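Local coordinates for protein botulinum neurotoxin type C1 (Clostridium botulinum, PDB 3R4S) that enters cells in dependence on two ganglioside molecules, whose sialic acids probably dock in separate sites of its receptor-binding domain, at residues M264-R269 and I341-Q346; S268-F273 and F392-D397; A318-M323 and D352-Q357. All coordinates share one frame; numbering follows the deposited sequence.

Contact 1. Residues M264-R269 and I341-Q346; sequences MYANSR and IGLREQ. With SLB (N-acetyl-beta-neuraminic acid), chain C; SIA (N-acetyl-alpha-neuraminic acid), chain D.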
loop_
_atom_site.group_PDB
_atom_site.type_symbol
_atom_site.label_atom_id
_atom_site.label_comp_id
_atom_site.label_asym_id
_atom_site.label_seq_id
_atom_site.Cartn_x
_atom_site.Cartn_y
_atom_site.Cartn_z
ATOM N N MET A 264 8.442 -16.885 -7.952
ATOM C CA MET A 264 9.723 -17.418 -7.536
ATOM C C MET A 264 9.711 -18.943 -7.607
ATOM O O MET A 264 8.805 -19.600 -7.083
ATOM C CB MET A 264 10.039 -16.940 -6.119
ATOM C CG MET A 264 11.498 -16.800 -5.837
ATOM S SD MET A 264 11.849 -15.970 -4.278
ATOM C CE MET A 264 12.340 -14.361 -4.907
ATOM N N TYR A 265 10.712 -19.500 -8.273
ATOM C CA TYR A 265 10.831 -20.944 -8.366
ATOM C C TYR A 265 12.269 -21.352 -8.063
ATOM O O TYR A 265 13.092 -20.513 -7.697
ATOM C CB TYR A 265 10.399 -21.427 -9.746
ATOM C CG TYR A 265 10.077 -22.900 -9.789
ATOM C CD1 TYR A 265 9.203 -23.463 -8.864
ATOM C CD2 TYR A 265 10.639 -23.723 -10.748
ATOM C CE1 TYR A 265 8.904 -24.809 -8.894
ATOM C CE2 TYR A 265 10.352 -25.069 -10.784
ATOM C CZ TYR A 265 9.479 -25.608 -9.854
ATOM O OH TYR A 265 9.183 -26.959 -9.890
ATOM N N ALA A 266 12.578 -22.638 -8.184
ATOM C CA ALA A 266 13.949 -23.075 -7.937
ATOM C C ALA A 266 14.334 -24.300 -8.748
ATOM O O ALA A 266 13.502 -25.143 -9.083
ATOM C CB ALA A 266 14.199 -23.307 -6.447
ATOM N N ASN A 267 15.622 -24.386 -9.041
ATOM C CA ASN A 267 16.141 -25.384 -9.940
ATOM C C ASN A 267 17.602 -25.653 -9.623
ATOM O O ASN A 267 18.461 -24.811 -9.869
ATOM C CB ASN A 267 16.004 -24.868 -11.360
ATOM C CG ASN A 267 15.787 -25.964 -12.343
ATOM O OD1 ASN A 267 16.652 -26.825 -12.531
ATOM N ND2 ASN A 267 14.619 -25.956 -12.982
ATOM N N SER A 268 17.873 -26.828 -9.067
ATOM C CA SER A 268 19.219 -27.188 -8.661
ATOM C C SER A 268 19.727 -26.176 -7.669
ATOM O O SER A 268 20.884 -25.786 -7.724
ATOM C CB SER A 268 20.171 -27.257 -9.856
ATOM O OG SER A 268 19.774 -28.266 -10.764
ATOM N N ARG A 269 18.846 -25.754 -6.768
ATOM C CA ARG A 269 19.201 -24.833 -5.698
ATOM C C ARG A 269 19.520 -23.420 -6.179
ATOM O O ARG A 269 19.987 -22.582 -5.398
ATOM C CB ARG A 269 20.352 -25.382 -4.865
ATOM C CG ARG A 269 19.964 -26.579 -4.023
ATOM C CD ARG A 269 21.160 -27.070 -3.242
ATOM N NE ARG A 269 20.806 -28.183 -2.373
ATOM C CZ ARG A 269 21.563 -28.596 -1.363
ATOM N NH1 ARG A 269 22.710 -27.977 -1.099
ATOM N NH2 ARG A 269 21.168 -29.618 -0.613
ATOM N N ILE A 341 21.955 -15.280 -6.176
ATOM C CA ILE A 341 21.377 -15.708 -4.910
ATOM C C ILE A 341 20.748 -17.078 -5.121
ATOM O O ILE A 341 19.934 -17.271 -6.023
ATOM C CB ILE A 341 20.319 -14.716 -4.382
ATOM C CG1 ILE A 341 20.977 -13.364 -4.059
ATOM C CG2 ILE A 341 19.622 -15.300 -3.158
ATOM C CD1 ILE A 341 19.998 -12.242 -3.698
ATOM N N GLY A 342 21.155 -18.044 -4.315
ATOM C CA GLY A 342 20.618 -19.382 -4.447
ATOM C C GLY A 342 20.172 -19.902 -3.106
ATOM O O GLY A 342 19.931 -19.117 -2.176
ATOM N N LEU A 343 20.038 -21.219 -2.997
ATOM C CA LEU A 343 19.548 -21.836 -1.771
ATOM C C LEU A 343 20.530 -22.857 -1.210
ATOM O O LEU A 343 21.073 -23.682 -1.943
ATOM C CB LEU A 343 18.188 -22.495 -2.011
ATOM C CG LEU A 343 17.090 -21.595 -2.583
ATOM C CD1 LEU A 343 16.023 -22.426 -3.280
ATOM C CD2 LEU A 343 16.474 -20.736 -1.488
ATOM N N ARG A 344 20.747 -22.792 0.098
ATOM C CA ARG A 344 21.627 -23.729 0.784
ATOM C C ARG A 344 20.947 -24.277 2.030
ATOM O O ARG A 344 20.119 -23.611 2.656
ATOM C CB ARG A 344 22.936 -23.056 1.176
ATOM C CG ARG A 344 22.746 -21.923 2.170
ATOM C CD ARG A 344 24.072 -21.419 2.709
ATOM N NE ARG A 344 24.755 -22.441 3.498
ATOM C CZ ARG A 344 25.911 -22.246 4.125
ATOM N NH1 ARG A 344 26.516 -21.064 4.058
ATOM N NH2 ARG A 344 26.462 -23.229 4.825
ATOM N N GLU A 345 21.314 -25.500 2.391
ATOM C CA GLU A 345 20.767 -26.140 3.572
ATOM C C GLU A 345 21.080 -25.328 4.808
ATOM O O GLU A 345 22.183 -24.804 4.954
ATOM C CB GLU A 345 21.342 -27.551 3.728
ATOM C CG GLU A 345 20.827 -28.540 2.705
ATOM C CD GLU A 345 21.400 -29.924 2.919
ATOM O OE1 GLU A 345 21.597 -30.312 4.092
ATOM O OE2 GLU A 345 21.661 -30.618 1.915
ATOM N N GLN A 346 20.104 -25.241 5.703
ATOM C CA GLN A 346 20.285 -24.534 6.961
ATOM C C GLN A 346 21.362 -25.206 7.797
ATOM O O GLN A 346 21.580 -26.408 7.686
ATOM C CB GLN A 346 18.973 -24.492 7.739
ATOM C CG GLN A 346 17.879 -23.716 7.042
ATOM C CD GLN A 346 16.636 -23.587 7.891
ATOM O OE1 GLN A 346 16.518 -24.234 8.932
ATOM N NE2 GLN A 346 15.697 -22.750 7.453
HETATM C C1 SLB C . 11.539 -30.132 -10.258
HETATM C C2 SLB C . 12.093 -29.824 -8.893
HETATM C C3 SLB C . 11.816 -28.352 -8.562
HETATM C C4 SLB C . 12.474 -27.954 -7.244
HETATM C C5 SLB C . 13.960 -28.211 -7.342
HETATM C C6 SLB C . 14.208 -29.684 -7.680
HETATM C C7 SLB C . 15.698 -29.877 -7.917
HETATM C C8 SLB C . 16.054 -31.370 -8.004
HETATM C C9 SLB C . 17.554 -31.581 -8.187
HETATM C C10 SLB C . 15.520 -27.272 -5.695
HETATM C C11 SLB C . 15.885 -27.247 -4.242
HETATM N N5 SLB C . 14.473 -28.044 -5.988
HETATM O O1A SLB C . 12.147 -29.743 -11.282
HETATM O O1B SLB C . 10.457 -30.759 -10.310
HETATM O O2 SLB C . 11.404 -30.659 -7.957
HETATM O O4 SLB C . 12.262 -26.565 -6.976
HETATM O O6 SLB C . 13.497 -30.127 -8.854
HETATM O O7 SLB C . 16.009 -29.194 -9.146
HETATM O O8 SLB C . 15.617 -32.060 -6.823
HETATM O O9 SLB C . 17.859 -31.444 -9.579
HETATM O O10 SLB C . 16.136 -26.629 -6.538
HETATM C C1 SIA D . 15.124 -20.929 11.148
HETATM C C2 SIA D . 15.895 -21.153 12.431
HETATM C C3 SIA D . 15.442 -22.428 13.145
HETATM C C4 SIA D . 15.978 -23.704 12.519
HETATM C C5 SIA D . 17.468 -23.581 12.261
HETATM C C6 SIA D . 17.719 -22.341 11.410
HETATM C C7 SIA D . 19.184 -22.151 11.030
HETATM C C8 SIA D . 19.353 -20.877 10.204
HETATM C C9 SIA D . 20.745 -20.810 9.585
HETATM C C10 SIA D . 18.726 -25.594 11.798
HETATM C C11 SIA D . 18.990 -26.735 10.850
HETATM N N5 SIA D . 17.792 -24.718 11.418
HETATM O O1A SIA D . 15.650 -20.200 10.266
HETATM O O1B SIA D . 13.994 -21.456 11.009
HETATM O O2 SIA D . 15.653 -20.025 13.279
HETATM O O4 SIA D . 15.751 -24.803 13.406
HETATM O O6 SIA D . 17.290 -21.180 12.124
HETATM O O7 SIA D . 19.973 -22.034 12.221
HETATM O O8 SIA D . 18.350 -20.816 9.171
HETATM O O9 SIA D . 20.787 -21.758 8.515
HETATM O O10 SIA D . 19.332 -25.471 12.853
HETATM O O HOH W 1 23.695 -24.998 -2.474
#
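In the β-trefoil domain at the C-terminal end of the receptor-binding fragment, the tight turn of a β-hairpin, formed at Ser268 and Arg269, lies against the closing residues of strand 338-345. The packed part is small and buried. Ala266 CB meets the tip of Leu343, its CD1, at 3.8 Å, a side that Ile314 and Met312 of strand 307-314 help to close. Beside it, the carbonyl O of Arg269 accepts the backbone N-H of Leu343 at 2.8 Å (N-H...O 154°), with the donor in the carbonyl plane. Arg269 O also lies 3.4 Å from Gly342 CA, a close approach that a residue without a side chain permits.

Toward the outside the fit becomes looser and polar. The Arg269 chain is extended from CG to NE and runs past the carbonyl of Leu343. At its end, Arg269 NH2 forms a salt bridge of 2.8 Å with Glu345 OE2, using the anti lone pair of that oxygen. Although the oxygen lies near the guanidinium plane, the carboxylate is turned 77° from it, so this is a single-point pairing. A water adds a bridge from Leu343 O to Arg269 NH1, weakly on the arginine side.

The hairpin turn is also a sialic acid site, in which backbone groups do much of the work. Arg269 N donates to O10 of the SLB acetamido group at 2.9 Å, Ser268 N donates to SLB O7, and SLB O4 donates a hydrogen bond to Ala266 O at 2.8 Å while standing over one face of the Tyr265 ring. At the far end of 341-346, the second sugar is held by a side chain: SIA N5 donates to Gln346 OE1 at 2.8 Å.

Contact 2. Residues S268-F273 and F392-D397; sequences SRQIVF and FRLGGD. With SLB (N-acetyl-beta-neuraminic acid), chain C.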
loop_
_atom_site.group_PDB
_atom_site.type_symbol
_atom_site.label_atom_id
_atom_site.label_comp_id
_atom_site.label_asym_id
_atom_site.label_seq_id
_atom_site.Cartn_x
_atom_site.Cartn_y
_atom_site.Cartn_z
ATOM N N SER A 268 17.873 -26.828 -9.067
ATOM C CA SER A 268 19.219 -27.188 -8.661
ATOM C C SER A 268 19.727 -26.176 -7.669
ATOM O O SER A 268 20.884 -25.786 -7.724
ATOM C CB SER A 268 20.171 -27.257 -9.856
ATOM O OG SER A 268 19.774 -28.266 -10.764
ATOM N N ARG A 269 18.846 -25.754 -6.768
ATOM C CA ARG A 269 19.201 -24.833 -5.698
ATOM C C ARG A 269 19.520 -23.420 -6.179
ATOM O O ARG A 269 19.987 -22.582 -5.398
ATOM C CB ARG A 269 20.352 -25.382 -4.865
ATOM C CG ARG A 269 19.964 -26.579 -4.023
ATOM C CD ARG A 269 21.160 -27.070 -3.242
ATOM N NE ARG A 269 20.806 -28.183 -2.373
ATOM C CZ ARG A 269 21.563 -28.596 -1.363
ATOM N NH1 ARG A 269 22.710 -27.977 -1.099
ATOM N NH2 ARG A 269 21.168 -29.618 -0.613
ATOM N N GLN A 270 19.276 -23.163 -7.461
ATOM C CA GLN A 270 19.330 -21.808 -7.985
ATOM C C GLN A 270 17.904 -21.275 -8.087
ATOM O O GLN A 270 17.059 -21.871 -8.755
ATOM C CB GLN A 270 19.988 -21.768 -9.359
ATOM C CG GLN A 270 19.988 -20.373 -9.996
ATOM C CD GLN A 270 20.523 -19.308 -9.044
ATOM O OE1 GLN A 270 19.848 -18.315 -8.746
ATOM N NE2 GLN A 270 21.728 -19.524 -8.541
ATOM N N ILE A 271 17.628 -20.159 -7.416
ATOM C CA ILE A 271 16.322 -19.513 -7.562
ATOM C C ILE A 271 16.187 -18.945 -8.958
ATOM O O ILE A 271 17.134 -18.363 -9.499
ATOM C CB ILE A 271 16.116 -18.394 -6.540
ATOM C CG1 ILE A 271 16.150 -18.976 -5.129
ATOM C CG2 ILE A 271 14.791 -17.681 -6.800
ATOM C CD1 ILE A 271 16.100 -17.931 -4.038
ATOM N N VAL A 272 15.014 -19.141 -9.549
ATOM C CA VAL A 272 14.730 -18.618 -10.879
ATOM C C VAL A 272 13.332 -18.021 -10.893
ATOM O O VAL A 272 12.488 -18.384 -10.076
ATOM C CB VAL A 272 14.815 -19.725 -11.961
ATOM C CG1 VAL A 272 16.183 -20.385 -11.930
ATOM C CG2 VAL A 272 13.715 -20.768 -11.753
ATOM N N PHE A 273 13.087 -17.112 -11.825
ATOM C CA PHE A 273 11.782 -16.487 -11.932
ATOM C C PHE A 273 11.028 -16.995 -13.150
ATOM O O PHE A 273 11.519 -16.915 -14.276
ATOM C CB PHE A 273 11.919 -14.961 -11.971
ATOM C CG PHE A 273 12.390 -14.365 -10.673
ATOM C CD1 PHE A 273 11.487 -14.032 -9.677
ATOM C CD2 PHE A 273 13.736 -14.142 -10.449
ATOM C CE1 PHE A 273 11.923 -13.484 -8.474
ATOM C CE2 PHE A 273 14.183 -13.593 -9.248
ATOM C CZ PHE A 273 13.275 -13.266 -8.261
ATOM N N PHE A 392 23.168 -20.474 -17.027
ATOM C CA PHE A 392 23.439 -21.545 -16.075
ATOM C C PHE A 392 23.217 -22.904 -16.733
ATOM O O PHE A 392 22.576 -23.013 -17.780
ATOM C CB PHE A 392 22.478 -21.490 -14.877
ATOM C CG PHE A 392 22.607 -20.266 -14.009
ATOM C CD1 PHE A 392 23.374 -20.298 -12.848
ATOM C CD2 PHE A 392 21.917 -19.105 -14.319
ATOM C CE1 PHE A 392 23.470 -19.177 -12.029
ATOM C CE2 PHE A 392 22.002 -17.986 -13.502
ATOM C CZ PHE A 392 22.777 -18.017 -12.363
ATOM N N ARG A 393 23.725 -23.943 -16.079
ATOM C CA ARG A 393 23.327 -25.311 -16.364
ATOM C C ARG A 393 22.588 -25.799 -15.130
ATOM O O ARG A 393 23.199 -26.057 -14.096
ATOM C CB ARG A 393 24.545 -26.205 -16.613
ATOM C CG ARG A 393 25.367 -25.832 -17.839
ATOM C CD ARG A 393 26.492 -26.859 -18.089
ATOM N NE ARG A 393 27.221 -26.537 -19.314
ATOM C CZ ARG A 393 28.316 -25.788 -19.357
ATOM N NH1 ARG A 393 28.828 -25.285 -18.240
ATOM N NH2 ARG A 393 28.901 -25.543 -20.518
ATOM N N LEU A 394 21.275 -25.920 -15.235
ATOM C CA LEU A 394 20.470 -26.382 -14.117
ATOM C C LEU A 394 19.660 -27.606 -14.521
ATOM O O LEU A 394 19.371 -27.806 -15.697
ATOM C CB LEU A 394 19.517 -25.270 -13.656
ATOM C CG LEU A 394 20.093 -23.878 -13.371
ATOM C CD1 LEU A 394 18.963 -22.876 -13.094
ATOM C CD2 LEU A 394 21.077 -23.928 -12.210
ATOM N N GLY A 395 19.293 -28.421 -13.542
ATOM C CA GLY A 395 18.376 -29.527 -13.769
ATOM C C GLY A 395 18.696 -30.457 -14.929
ATOM O O GLY A 395 17.824 -30.778 -15.736
ATOM N N GLY A 396 19.942 -30.897 -15.028
ATOM C CA GLY A 396 20.287 -31.856 -16.064
ATOM C C GLY A 396 20.706 -31.283 -17.411
ATOM O O GLY A 396 21.250 -32.016 -18.246
ATOM N N ASP A 397 20.441 -29.995 -17.631
ATOM C CA ASP A 397 20.970 -29.276 -18.791
ATOM C C ASP A 397 22.406 -29.705 -19.076
ATOM O O ASP A 397 23.259 -29.697 -18.183
ATOM C CB ASP A 397 21.042 -27.766 -18.514
ATOM C CG ASP A 397 19.684 -27.069 -18.524
ATOM O OD1 ASP A 397 19.596 -26.009 -17.848
ATOM O OD2 ASP A 397 18.747 -27.545 -19.214
HETATM C C1 SLB C . 11.539 -30.132 -10.258
HETATM C C2 SLB C . 12.093 -29.824 -8.893
HETATM C C3 SLB C . 11.816 -28.352 -8.562
HETATM C C4 SLB C . 12.474 -27.954 -7.244
HETATM C C5 SLB C . 13.960 -28.211 -7.342
HETATM C C6 SLB C . 14.208 -29.684 -7.680
HETATM C C7 SLB C . 15.698 -29.877 -7.917
HETATM C C8 SLB C . 16.054 -31.370 -8.004
HETATM C C9 SLB C . 17.554 -31.581 -8.187
HETATM C C10 SLB C . 15.520 -27.272 -5.695
HETATM C C11 SLB C . 15.885 -27.247 -4.242
HETATM N N5 SLB C . 14.473 -28.044 -5.988
HETATM O O1A SLB C . 12.147 -29.743 -11.282
HETATM O O1B SLB C . 10.457 -30.759 -10.310
HETATM O O2 SLB C . 11.404 -30.659 -7.957
HETATM O O4 SLB C . 12.262 -26.565 -6.976
HETATM O O6 SLB C . 13.497 -30.127 -8.854
HETATM O O7 SLB C . 16.009 -29.194 -9.146
HETATM O O8 SLB C . 15.617 -32.060 -6.823
HETATM O O9 SLB C . 17.859 -31.444 -9.579
HETATM O O10 SLB C . 16.136 -26.629 -6.538
#
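Residues Leu394 to Asp397 form a type I' β turn, closed by Asp397 N to Leu394 O at 3.1 Å, and it faces the positive-phi bend at Ser268 where the hairpin reverses. Gly396 sits in this turn at backbone angles that by themselves call for glycine. Asp397 also braces it from within, since Asp397 OD1 receives the N-H of Leu394 at 3.1 Å from above the carboxylate plane, and Tyr403 binds the same oxygen.

The polar link between the two turns is one bond. Ser268 OG, anti to its own carbonyl carbon, accepts Gly395 N at 2.8 Å in a fairly straight line (160°). The bond ties down the side chain of a residue whose backbone serves the sugar.

Further along the strand the contact turns apolar. Leu394 CD2 lies nearest Gln270 CB, at 3.7 Å, while Leu394 CD1 meets Val272 CG1 tip to tip at 3.9 Å and also borders Gln270. Gln270, bent at its second torsion, crosses Phe392 at about a right angle and lays its amide along the ring, the planes 28° apart, with CG over one face toward the rim.

Ile271, pointing away from the loop, packs on Leu321, Leu343 and Pro406, while Gln270 and Phe392 together rest on Ala340 of strand 338-345 and Val405 of strand 401-409.

Contact 3. Residues A318-M323 and D352-Q357; sequences AYNLFM and DNIIFQ. With SIA (N-acetyl-alpha-neuraminic acid), chain D.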
loop_
_atom_site.group_PDB
_atom_site.type_symbol
_atom_site.label_atom_id
_atom_site.label_comp_id
_atom_site.label_asym_id
_atom_site.label_seq_id
_atom_site.Cartn_x
_atom_site.Cartn_y
_atom_site.Cartn_z
ATOM N N ALA A 318 14.009 -27.207 4.461
ATOM C CA ALA A 318 14.130 -25.762 4.661
ATOM C C ALA A 318 15.523 -25.255 4.293
ATOM O O ALA A 318 16.531 -25.753 4.800
ATOM C CB ALA A 318 13.781 -25.386 6.102
ATOM N N TYR A 319 15.567 -24.264 3.406
ATOM C CA TYR A 319 16.821 -23.657 2.970
ATOM C C TYR A 319 16.971 -22.204 3.440
ATOM O O TYR A 319 16.023 -21.598 3.926
ATOM C CB TYR A 319 16.884 -23.652 1.447
ATOM C CG TYR A 319 16.754 -25.006 0.784
ATOM C CD1 TYR A 319 17.882 -25.737 0.422
ATOM C CD2 TYR A 319 15.506 -25.538 0.491
ATOM C CE1 TYR A 319 17.767 -26.970 -0.202
ATOM C CE2 TYR A 319 15.380 -26.767 -0.132
ATOM C CZ TYR A 319 16.514 -27.480 -0.476
ATOM O OH TYR A 319 16.391 -28.700 -1.095
ATOM N N ASN A 320 18.175 -21.661 3.279
ATOM C CA ASN A 320 18.416 -20.228 3.380
ATOM C C ASN A 320 18.716 -19.718 1.982
ATOM O O ASN A 320 19.402 -20.387 1.208
ATOM C CB ASN A 320 19.654 -19.930 4.233
ATOM C CG ASN A 320 19.512 -20.387 5.671
ATOM O OD1 ASN A 320 20.426 -20.998 6.227
ATOM N ND2 ASN A 320 18.379 -20.076 6.289
ATOM N N LEU A 321 18.233 -18.527 1.654
ATOM C CA LEU A 321 18.771 -17.831 0.499
ATOM C C LEU A 321 20.200 -17.468 0.864
ATOM O O LEU A 321 20.496 -17.181 2.030
ATOM C CB LEU A 321 17.958 -16.568 0.191
ATOM C CG LEU A 321 16.714 -16.725 -0.680
ATOM C CD1 LEU A 321 15.683 -17.639 -0.024
ATOM C CD2 LEU A 321 16.114 -15.358 -0.975
ATOM N N PHE A 322 21.099 -17.498 -0.110
ATOM C CA PHE A 322 22.479 -17.128 0.169
ATOM C C PHE A 322 23.148 -16.573 -1.069
ATOM O O PHE A 322 22.756 -16.882 -2.194
ATOM C CB PHE A 322 23.289 -18.308 0.755
ATOM C CG PHE A 322 23.826 -19.288 -0.285
ATOM C CD1 PHE A 322 22.963 -20.091 -1.016
ATOM C CD2 PHE A 322 25.195 -19.420 -0.490
ATOM C CE1 PHE A 322 23.451 -20.990 -1.962
ATOM C CE2 PHE A 322 25.697 -20.322 -1.425
ATOM C CZ PHE A 322 24.828 -21.108 -2.162
ATOM N N MET A 323 24.152 -15.734 -0.857
ATOM C CA MET A 323 24.908 -15.196 -1.969
ATOM C C MET A 323 25.976 -16.207 -2.360
ATOM O O MET A 323 26.881 -16.500 -1.582
ATOM C CB MET A 323 25.548 -13.865 -1.599
ATOM C CG MET A 323 26.112 -13.136 -2.806
ATOM S SD MET A 323 27.078 -11.672 -2.395
ATOM C CE MET A 323 28.490 -12.382 -1.560
ATOM N N ASP A 352 27.770 -16.094 7.200
ATOM C CA ASP A 352 27.840 -14.751 6.651
ATOM C C ASP A 352 27.104 -14.604 5.321
ATOM O O ASP A 352 26.478 -13.573 5.068
ATOM C CB ASP A 352 29.294 -14.301 6.473
ATOM C CG ASP A 352 29.396 -12.917 5.823
ATOM O OD1 ASP A 352 29.308 -11.913 6.564
ATOM O OD2 ASP A 352 29.541 -12.832 4.576
ATOM N N ASN A 353 27.185 -15.622 4.468
ATOM C CA ASN A 353 26.636 -15.492 3.120
ATOM C C ASN A 353 25.112 -15.536 3.035
ATOM O O ASN A 353 24.550 -15.408 1.946
ATOM C CB ASN A 353 27.292 -16.461 2.120
ATOM C CG ASN A 353 27.040 -17.928 2.448
ATOM O OD1 ASN A 353 26.152 -18.263 3.232
ATOM N ND2 ASN A 353 27.833 -18.815 1.837
ATOM N N ILE A 354 24.433 -15.682 4.167
ATOM C CA ILE A 354 22.968 -15.569 4.145
ATOM C C ILE A 354 22.468 -14.249 4.729
ATOM O O ILE A 354 21.259 -13.987 4.731
ATOM C CB ILE A 354 22.265 -16.701 4.911
ATOM C CG1 ILE A 354 22.394 -16.472 6.421
ATOM C CG2 ILE A 354 22.780 -18.081 4.453
ATOM C CD1 ILE A 354 21.538 -17.405 7.242
ATOM N N ILE A 355 23.388 -13.415 5.200
ATOM C CA ILE A 355 23.009 -12.218 5.957
ATOM C C ILE A 355 22.720 -10.989 5.084
ATOM O O ILE A 355 23.524 -10.619 4.224
ATOM C CB ILE A 355 24.068 -11.876 7.036
ATOM C CG1 ILE A 355 24.290 -13.079 7.961
ATOM C CG2 ILE A 355 23.646 -10.649 7.848
ATOM C CD1 ILE A 355 25.352 -12.837 9.020
ATOM N N PHE A 356 21.555 -10.380 5.303
ATOM C CA PHE A 356 21.155 -9.172 4.576
ATOM C C PHE A 356 20.683 -8.058 5.519
ATOM O O PHE A 356 20.373 -8.306 6.702
ATOM C CB PHE A 356 20.061 -9.492 3.552
ATOM C CG PHE A 356 20.517 -10.422 2.459
ATOM C CD1 PHE A 356 21.116 -9.919 1.315
ATOM C CD2 PHE A 356 20.374 -11.801 2.593
ATOM C CE1 PHE A 356 21.555 -10.766 0.306
ATOM C CE2 PHE A 356 20.807 -12.654 1.593
ATOM C CZ PHE A 356 21.401 -12.141 0.445
ATOM N N GLN A 357 20.652 -6.830 4.998
ATOM C CA GLN A 357 20.079 -5.691 5.730
ATOM C C GLN A 357 18.999 -5.053 4.870
ATOM O O GLN A 357 19.202 -4.844 3.672
ATOM C CB GLN A 357 21.149 -4.652 6.063
ATOM C CG GLN A 357 20.609 -3.452 6.870
ATOM C CD GLN A 357 21.700 -2.471 7.303
ATOM O OE1 GLN A 357 22.350 -1.846 6.469
ATOM N NE2 GLN A 357 21.877 -2.313 8.616
HETATM C C1 SIA D . 15.124 -20.929 11.148
HETATM C C2 SIA D . 15.895 -21.153 12.431
HETATM C C3 SIA D . 15.442 -22.428 13.145
HETATM C C4 SIA D . 15.978 -23.704 12.519
HETATM C C5 SIA D . 17.468 -23.581 12.261
HETATM C C6 SIA D . 17.719 -22.341 11.410
HETATM C C7 SIA D . 19.184 -22.151 11.030
HETATM C C8 SIA D . 19.353 -20.877 10.204
HETATM C C9 SIA D . 20.745 -20.810 9.585
HETATM C C10 SIA D . 18.726 -25.594 11.798
HETATM C C11 SIA D . 18.990 -26.735 10.850
HETATM N N5 SIA D . 17.792 -24.718 11.418
HETATM O O1A SIA D . 15.650 -20.200 10.266
HETATM O O1B SIA D . 13.994 -21.456 11.009
HETATM O O2 SIA D . 15.653 -20.025 13.279
HETATM O O4 SIA D . 15.751 -24.803 13.406
HETATM O O6 SIA D . 17.290 -21.180 12.124
HETATM O O7 SIA D . 19.973 -22.034 12.221
HETATM O O8 SIA D . 18.350 -20.816 9.171
HETATM O O9 SIA D . 20.787 -21.758 8.515
HETATM O O10 SIA D . 19.332 -25.471 12.853
HETATM O O HOH W 2 19.136 -15.263 3.510
HETATM O O HOH W 3 29.420 -17.797 -0.363
#
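A single 3-10 turn, residues 352-354, lies across strand 317-323 of the β-trefoil just ahead of strand 356-362, and Asn353, Ile354 and Phe322 carry most of the meeting.

Asn353 works through both backbone and side chain. Asn353 O accepts the N-H of Met323 at 2.8 Å, nearly straight at 164° and in the carbonyl plane, and the CA-H of Phe322 approaches the same oxygen, Phe322 CA to Asn353 O 3.2 Å. Asn353 CG takes the crowded position between backbone N and carbonyl carbon. Phe322 has its CG in the equivalent position, and the two side chains run side by side in the same direction. The amide, turned 58° from the ring, brings Asn353 ND2 to the ring edge, 3.6 Å from Phe322 CD2. Each end of the amide has a further partner: Asn353 OD1 accepts Arg344 NH1, and Asn353 ND2 donates to a water that in turn donates to Met323 O. These bonds fix which way the amide faces.

Ile354 fills the other side. Ile354 CG2 lies 3.6 Å from Asn320 CB and 3.7 Å from Phe322 CB, close to the carbonyl O of Leu321, while Ile354 CD1 reaches along the Asn320 side chain. A second water donates to both Leu321 O and Ile354 O, linking the two backbones.

The same strand reaches the sialic acid. Ile354 packs against Asn320 CB, while the amide of Asn320 presents both its ends to the glycerol tail of SIA, and Gln346 flanks it. Asn320 ND2 donates to SIA O8 at 3.0 Å and 169°, and SIA O9 donates to Asn320 OD1 over a very short 2.4 Å.

Contacts 1 and 2 use neighbouring residues of one hairpin turn, their centres about 9 Å apart: Arg269 is held by strand 338-345 and Ser268 by the loop 392-397, and both N-H groups serve SLB. Contact 3 lies about 10 Å from contact 1, centre to centre, joined through sheet pairing, with Asn320 N 2.8 Å from Arg344 O and Phe322 N 2.9 Å from Gly342 O. Contact 1 reaches both sugars, since Ala266, Ser268 and Arg269 bind SLB and Gln346 binds SIA; contact 3 holds Asn320 of the SIA site and Tyr319 of the SLB site. Contacts 2 and 3, about 18 Å apart by centres, are joined where Ile271 CD1 packs 3.6 Å from Leu321 CG.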